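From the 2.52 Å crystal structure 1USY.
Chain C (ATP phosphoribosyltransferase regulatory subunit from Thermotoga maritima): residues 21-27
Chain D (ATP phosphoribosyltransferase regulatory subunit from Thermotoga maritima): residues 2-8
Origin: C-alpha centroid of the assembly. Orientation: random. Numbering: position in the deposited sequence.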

# COMPACT_ATOMS: atom_id res chain seq x y z
N PHE C 21 -7.07 35.76 -18.51
CA PHE C 21 -6.77 34.56 -17.78
C PHE C 21 -7.01 33.40 -18.74
O PHE C 21 -8.02 33.36 -19.44
N SER C 22 -6.04 32.49 -18.77
CA SER C 22 -6.00 31.33 -19.66
C SER C 22 -6.34 30.09 -18.83
O SER C 22 -6.34 30.16 -17.61
N PRO C 23 -6.63 28.96 -19.47
CA PRO C 23 -6.97 27.73 -18.76
C PRO C 23 -5.79 26.99 -18.15
O PRO C 23 -4.68 27.19 -18.56
N PHE C 24 -6.06 26.17 -17.16
CA PHE C 24 -5.05 25.37 -16.47
C PHE C 24 -5.69 24.07 -15.94
O PHE C 24 -6.47 24.09 -14.99
N PHE C 25 -5.40 22.95 -16.60
CA PHE C 25 -5.94 21.67 -16.18
C PHE C 25 -4.85 20.66 -16.16
O PHE C 25 -4.19 20.41 -17.20
N VAL C 26 -4.65 20.03 -15.01
CA VAL C 26 -3.63 18.96 -14.88
C VAL C 26 -4.19 17.80 -14.06
O VAL C 26 -5.05 18.02 -13.22
N PRO C 27 -3.71 16.57 -14.27
CA PRO C 27 -4.22 15.42 -13.50
C PRO C 27 -4.08 15.74 -12.01
O PRO C 27 -3.17 16.51 -11.62
N ASP D 2 0.80 24.86 -22.78
CA ASP D 2 -0.38 25.19 -23.64
C ASP D 2 -1.63 24.36 -23.32
O ASP D 2 -2.04 23.48 -24.11
N PHE D 3 -2.23 24.63 -22.16
CA PHE D 3 -3.60 24.21 -21.85
C PHE D 3 -4.43 25.33 -22.44
O PHE D 3 -4.23 26.50 -22.07
N LEU D 4 -5.31 25.00 -23.37
CA LEU D 4 -6.05 26.00 -24.16
C LEU D 4 -7.01 25.24 -25.05
O LEU D 4 -8.01 25.79 -25.55
N ASP D 5 -6.66 23.98 -25.24
CA ASP D 5 -7.48 23.00 -25.89
C ASP D 5 -8.74 22.77 -25.05
O ASP D 5 -9.78 22.35 -25.56
N PHE D 6 -8.62 23.07 -23.76
CA PHE D 6 -9.66 22.79 -22.78
C PHE D 6 -10.85 23.75 -22.89
O PHE D 6 -11.79 23.65 -22.11
N GLU D 7 -10.81 24.67 -23.85
CA GLU D 7 -11.95 25.52 -24.13
C GLU D 7 -13.02 24.77 -24.91
O GLU D 7 -14.20 25.11 -24.79
N LYS D 8 -12.61 23.80 -25.73
CA LYS D 8 -13.55 22.99 -26.53
C LYS D 8 -14.61 22.32 -25.65
O LYS D 8 -15.61 21.78 -26.14

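The contact between these two stretches is built mainly from aromatic and proline side chains, with smaller parts from Val C26 and Leu D4. No hydrogen bond crosses it, so the fit depends on shape. Together the two sides bury 413 Å².

Phe D3 is the main bump. Its CA-to-CB bond points toward chain C, with chi1 at -38° in the m well, and its ring lies against the extended backbone from Pro C23 to Phe C25. The closest approach is from Phe D3 CD2 to Phe C25 O, 3.4 Å. Phe C25 N sits over one face of the ring. Two side chains complete the hollow. The CA-to-CB bond of Phe C24 points away from chain D, but the end of the t-rotamer side chain comes nearer, and CD1 reaches Phe D3 CE1 at 3.7 Å. The edge of Phe C24 is offset toward the face of Phe D3, with planes at 78°. Val C26, an m rotamer, sets CG1 3.8 Å from Phe D3 CE2.

Phe C25 and Phe D6 form the second fit. Both point toward the opposing stretch and both are m rotamers. Phe C25 CB stands 3.8 Å from the centroid of the Phe D6 ring, almost on its normal, which makes a CH-pi contact. The CB thus occupies the ring face, and the two rings, tilted by only 16°, are slid apart and barely overlap.

Pro C23 is a second bump from chain C, beside Phe C25. Its CA-to-CB bond points toward chain D, and its ring is C-gamma exo. Its CD lies 3.6 Å from Phe D3 O and 3.9 Å from Leu D4 CD1, and its CG lies 4.3 Å from Glu D7 CG. Leu D4 starts sideways; chi1 is t and chi2 is 98°, between wells. The end of the side chain comes nearer, and Leu D4 CD1 also meets Ser C22 OG at 3.8 Å.

The charged pair stays within chain D: Lys D8 NZ forms a salt bridge with Asp D5 OD2 at 3.6 Å.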

# COMPACT_ATOMS: atom_id res chain seq x y z
CB PHE C 21 -7.60 34.47 -16.50
CG PHE C 21 -7.07 35.34 -15.39
CD1 PHE C 21 -7.35 36.72 -15.36
CD2 PHE C 21 -6.29 34.79 -14.37
CE1 PHE C 21 -6.84 37.55 -14.33
CE2 PHE C 21 -5.82 35.58 -13.33
CZ PHE C 21 -6.09 37.00 -13.33
CB SER C 22 -4.58 31.18 -20.24
OG SER C 22 -4.49 31.77 -21.52
CB PRO C 23 -7.61 26.86 -19.83
CG PRO C 23 -7.70 27.72 -21.06
CD PRO C 23 -6.70 28.80 -20.93
CB PHE C 24 -4.40 26.19 -15.33
CG PHE C 24 -3.37 25.41 -14.57
CD1 PHE C 24 -2.10 25.24 -15.07
CD2 PHE C 24 -3.69 24.80 -13.38
CE1 PHE C 24 -1.15 24.50 -14.37
CE2 PHE C 24 -2.75 24.04 -12.67
CZ PHE C 24 -1.49 23.90 -13.16
CB PHE C 25 -7.03 21.18 -17.16
CG PHE C 25 -8.36 21.89 -17.01
CD1 PHE C 25 -8.52 23.17 -17.49
CD2 PHE C 25 -9.45 21.24 -16.44
CE1 PHE C 25 -9.75 23.85 -17.41
CE2 PHE C 25 -10.69 21.89 -16.32
CZ PHE C 25 -10.84 23.22 -16.83
CB VAL C 26 -2.32 19.50 -14.24
CG1 VAL C 26 -1.64 20.51 -15.19
CG2 VAL C 26 -2.62 20.18 -12.86
CB PRO C 27 -3.22 14.32 -13.83
CG PRO C 27 -2.55 14.76 -15.08
CD PRO C 27 -2.65 16.19 -15.21
CB ASP D 2 -0.03 25.07 -25.14
CG ASP D 2 -0.95 25.92 -26.03
OD1 ASP D 2 -1.81 25.36 -26.74
OD2 ASP D 2 -0.87 27.17 -26.09
CB PHE D 3 -3.84 24.14 -20.34
CG PHE D 3 -2.66 23.61 -19.57
CD1 PHE D 3 -1.79 24.48 -18.93
CD2 PHE D 3 -2.42 22.24 -19.50
CE1 PHE D 3 -0.69 24.00 -18.23
CE2 PHE D 3 -1.33 21.76 -18.79
CZ PHE D 3 -0.46 22.64 -18.15
CB LEU D 4 -5.12 26.83 -25.03
CG LEU D 4 -5.61 28.25 -25.35
CD1 LEU D 4 -5.00 29.31 -24.42
CD2 LEU D 4 -5.34 28.60 -26.81
CB ASP D 5 -6.68 21.70 -25.99
CG ASP D 5 -6.34 21.33 -27.42
OD1 ASP D 5 -6.19 20.11 -27.70
OD2 ASP D 5 -6.22 22.20 -28.33
CB PHE D 6 -9.08 22.77 -21.34
CG PHE D 6 -8.06 21.66 -21.09
CD1 PHE D 6 -6.70 21.92 -21.19
CD2 PHE D 6 -8.46 20.39 -20.76
CE1 PHE D 6 -5.75 20.92 -20.97
CE2 PHE D 6 -7.52 19.38 -20.53
CZ PHE D 6 -6.15 19.65 -20.64
CB GLU D 7 -11.55 26.72 -24.96
CG GLU D 7 -10.46 27.56 -24.34
CD GLU D 7 -10.18 28.83 -25.12
OE1 GLU D 7 -10.16 28.81 -26.38
OE2 GLU D 7 -9.96 29.85 -24.45
CB LYS D 8 -12.79 21.92 -27.32
CG LYS D 8 -11.82 22.50 -28.33
CD LYS D 8 -10.86 21.45 -28.88
CE LYS D 8 -10.01 22.07 -29.97
NZ LYS D 8 -8.94 21.19 -30.46